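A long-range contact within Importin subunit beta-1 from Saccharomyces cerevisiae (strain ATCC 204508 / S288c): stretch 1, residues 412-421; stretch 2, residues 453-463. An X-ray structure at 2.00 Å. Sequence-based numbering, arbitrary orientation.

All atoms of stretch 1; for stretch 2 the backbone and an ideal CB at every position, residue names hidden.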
# COMPACT_ATOMS: atom_id res chain seq x y z
N ALA A 412 16.09 27.18 17.66
CA ALA A 412 16.98 26.63 16.65
C ALA A 412 16.81 27.24 15.27
O ALA A 412 17.67 27.03 14.40
CB ALA A 412 16.78 25.11 16.54
N LEU A 413 15.75 27.99 15.03
CA LEU A 413 15.45 28.42 13.67
C LEU A 413 16.56 29.29 13.09
O LEU A 413 16.90 29.10 11.91
CB LEU A 413 14.10 29.14 13.64
CG LEU A 413 13.35 29.27 12.31
CD1 LEU A 413 13.43 28.04 11.42
CD2 LEU A 413 11.90 29.58 12.64
N PRO A 414 17.18 30.21 13.83
CA PRO A 414 18.31 30.95 13.24
C PRO A 414 19.41 30.05 12.71
O PRO A 414 19.84 30.21 11.56
CB PRO A 414 18.78 31.85 14.39
CG PRO A 414 17.55 32.04 15.23
CD PRO A 414 16.79 30.75 15.15
N SER A 415 19.89 29.09 13.51
CA SER A 415 20.95 28.20 13.05
C SER A 415 20.50 27.36 11.85
O SER A 415 21.29 27.08 10.94
CB SER A 415 21.40 27.30 14.19
OG SER A 415 20.33 26.52 14.68
N ILE A 416 19.22 26.94 11.83
CA ILE A 416 18.73 26.12 10.73
C ILE A 416 18.67 26.93 9.45
O ILE A 416 19.11 26.48 8.38
CB ILE A 416 17.36 25.51 11.08
CG1 ILE A 416 17.53 24.43 12.16
CG2 ILE A 416 16.70 24.89 9.84
CD1 ILE A 416 16.22 23.93 12.73
N LEU A 417 18.12 28.15 9.52
CA LEU A 417 18.09 29.02 8.36
C LEU A 417 19.50 29.33 7.88
O LEU A 417 19.74 29.47 6.68
CB LEU A 417 17.34 30.31 8.68
CG LEU A 417 15.85 30.22 8.97
CD1 LEU A 417 15.30 31.57 9.40
CD2 LEU A 417 15.10 29.72 7.74
N ASN A 418 20.45 29.46 8.82
CA ASN A 418 21.83 29.71 8.41
C ASN A 418 22.38 28.52 7.64
O ASN A 418 23.16 28.71 6.69
CB ASN A 418 22.70 30.00 9.64
CG ASN A 418 24.16 30.20 9.28
OD1 ASN A 418 24.51 31.15 8.58
ND2 ASN A 418 25.02 29.30 9.75
N LEU A 419 21.99 27.30 8.00
CA LEU A 419 22.48 26.15 7.25
C LEU A 419 21.98 26.10 5.80
O LEU A 419 22.51 25.31 5.02
CB LEU A 419 22.10 24.84 7.94
CG LEU A 419 22.91 24.49 9.18
CD1 LEU A 419 22.39 23.20 9.77
CD2 LEU A 419 24.40 24.36 8.88
N MET A 420 20.99 26.91 5.42
CA MET A 420 20.61 26.95 4.01
C MET A 420 21.69 27.58 3.14
O MET A 420 21.66 27.43 1.91
CB MET A 420 19.29 27.71 3.82
CG MET A 420 18.07 26.97 4.34
SD MET A 420 17.69 25.44 3.44
CE MET A 420 17.12 26.05 1.86
N ASN A 421 22.65 28.27 3.75
CA ASN A 421 23.82 28.79 3.05
C ASN A 421 25.03 27.89 3.23
O ASN A 421 26.15 28.32 2.93
CB ASN A 421 24.13 30.20 3.55
CG ASN A 421 22.92 31.11 3.46
OD1 ASN A 421 22.17 31.08 2.48
ND2 ASN A 421 22.70 31.91 4.50
N UNK A 453 9.31 35.68 7.37
CA UNK A 453 9.98 36.26 6.20
C UNK A 453 11.30 35.59 5.89
O UNK A 453 11.63 35.38 4.72
CB UNK A 453 10.21 37.76 6.41
N UNK A 454 12.08 35.24 6.92
CA UNK A 454 13.34 34.54 6.69
C UNK A 454 13.14 33.12 6.18
O UNK A 454 13.94 32.62 5.38
CB UNK A 454 14.16 34.51 7.98
N UNK A 455 12.09 32.44 6.65
CA UNK A 455 11.77 31.11 6.13
C UNK A 455 11.43 31.20 4.64
O UNK A 455 11.97 30.47 3.80
CB UNK A 455 10.61 30.49 6.91
N UNK A 456 10.53 32.12 4.29
CA UNK A 456 10.14 32.28 2.88
C UNK A 456 11.36 32.62 2.04
O UNK A 456 11.58 32.04 0.97
CB UNK A 456 9.07 33.37 2.73
N UNK A 457 12.20 33.54 2.52
CA UNK A 457 13.38 33.93 1.76
C UNK A 457 14.31 32.74 1.56
O UNK A 457 14.87 32.56 0.47
CB UNK A 457 14.12 35.07 2.47
N UNK A 458 14.49 31.91 2.59
CA UNK A 458 15.33 30.73 2.44
C UNK A 458 14.76 29.79 1.39
O UNK A 458 15.50 29.18 0.61
CB UNK A 458 15.48 30.00 3.78
N UNK A 459 13.43 29.65 1.35
CA UNK A 459 12.82 28.81 0.33
C UNK A 459 13.04 29.39 -1.06
O UNK A 459 13.28 28.64 -2.02
CB UNK A 459 11.32 28.64 0.60
N UNK A 460 12.93 30.72 -1.19
CA UNK A 460 13.08 31.36 -2.49
C UNK A 460 14.51 31.24 -3.01
O UNK A 460 14.72 30.99 -4.20
CB UNK A 460 12.68 32.83 -2.40
N UNK A 461 15.50 31.44 -2.13
CA UNK A 461 16.88 31.19 -2.53
C UNK A 461 17.07 29.73 -2.90
O UNK A 461 17.75 29.40 -3.88
CB UNK A 461 17.85 31.58 -1.41
N UNK A 462 16.48 28.82 -2.11
CA UNK A 462 16.70 27.40 -2.35
C UNK A 462 16.10 26.91 -3.65
O UNK A 462 16.62 25.98 -4.27
CB UNK A 462 16.13 26.58 -1.19
N UNK A 463 14.98 27.50 -4.08
CA UNK A 463 14.41 27.15 -5.37
C UNK A 463 15.35 27.46 -6.53
O UNK A 463 15.22 26.86 -7.60
CB UNK A 463 13.08 27.89 -5.57

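Stretch 2 is helical and runs nearly parallel to the helix of stretch 1, with 16° between their directions and a closest axial approach of 10.6 Å. Stretch 1 offers it an apolar ridge of L413, L417 and M420, with no charge, so small or hydrophobic side chains are expected where the helices meet.

Position 453 has nothing of stretch 1 near its ideal CB. It is P453, whose phi of -60° suits the proline ring.

At 454 the CA-to-CB direction is toward stretch 1, and the ideal CB would lie 3.5 Å from L417 CD1, which is tight. Glycine fits best, with alanine conceivable at some strain. The residue is G454; its carbonyl O lies 3.9 Å from L417 CD2, so the leucine packs against bare backbone.

Position 455 points sideways, its ideal CB 4.6 Å from L417 CD2. A medium-sized apolar side chain, such as valine, isoleucine or leucine, could reach the two leucines. V455 does so with chi1 in the t well: its CG2 lies 4.1 Å from L417 CD2 and 4.4 Å from L413 CD1, while its CA is 4.0 Å from L417 CD2.

Position 456 points away and 457 is out of reach, so stretch 1 selects nothing at either. They are V456 and Q457.

Position 458 faces stretch 1 where the backbones come close: its CA is 6.7 Å from the CA of M420. The ideal CB sits 4.0 Å from both L417 CD2 and M420 CG, already at van der Waals distance. A small residue is favoured, alanine above all, though serine or glycine could be accommodated. A458 uses its methyl to touch both side chains, and its carbonyl O lies 3.7 Å from M420 CE.

Position 459 points away and 460 is out of reach; many residues would serve. They are C459 and L460.

At 461 the CB direction is again toward stretch 1, but no atom of it lies within 5.5 Å of the ideal CB, leaving room for polar or apolar side chains. I461 leads its end away and makes no close contact.

Position 462 points toward the end of M420. An ideal CB would stand only 3.3 Å from M420 CE, so glycine is strongly indicated. G462 leaves that space to the methionine methyl, with its CA 4.4 Å from M420 CE.

Position 463, out of reach, is L463.

Stretch 2 453-463: PGVVQACLIGL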
# COMPACT_ATOMS: atom_id res chain seq x y z
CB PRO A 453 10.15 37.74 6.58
CG PRO A 453 9.13 37.98 7.65
CD PRO A 453 9.02 36.69 8.40
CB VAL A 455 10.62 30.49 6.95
CG1 VAL A 455 10.04 29.25 6.26
CG2 VAL A 455 11.09 30.12 8.34
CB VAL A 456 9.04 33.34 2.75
CG1 VAL A 456 8.83 33.74 1.27
CG2 VAL A 456 7.74 32.83 3.36
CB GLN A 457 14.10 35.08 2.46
CG GLN A 457 14.84 36.01 1.50
CD GLN A 457 13.92 36.59 0.43
OE1 GLN A 457 12.83 37.09 0.73
NE2 GLN A 457 14.35 36.51 -0.82
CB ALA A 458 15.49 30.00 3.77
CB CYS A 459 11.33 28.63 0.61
SG CYS A 459 10.95 27.60 2.05
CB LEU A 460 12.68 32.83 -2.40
CG LEU A 460 11.20 33.13 -2.15
CD1 LEU A 460 11.00 34.62 -2.04
CD2 LEU A 460 10.33 32.55 -3.26
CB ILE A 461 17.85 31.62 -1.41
CG1 ILE A 461 17.73 33.13 -1.12
CG2 ILE A 461 19.29 31.25 -1.76
CD1 ILE A 461 17.92 34.03 -2.33
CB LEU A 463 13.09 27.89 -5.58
CG LEU A 463 11.89 27.37 -4.76
CD1 LEU A 463 10.74 28.34 -4.89
CD2 LEU A 463 11.47 26.00 -5.21
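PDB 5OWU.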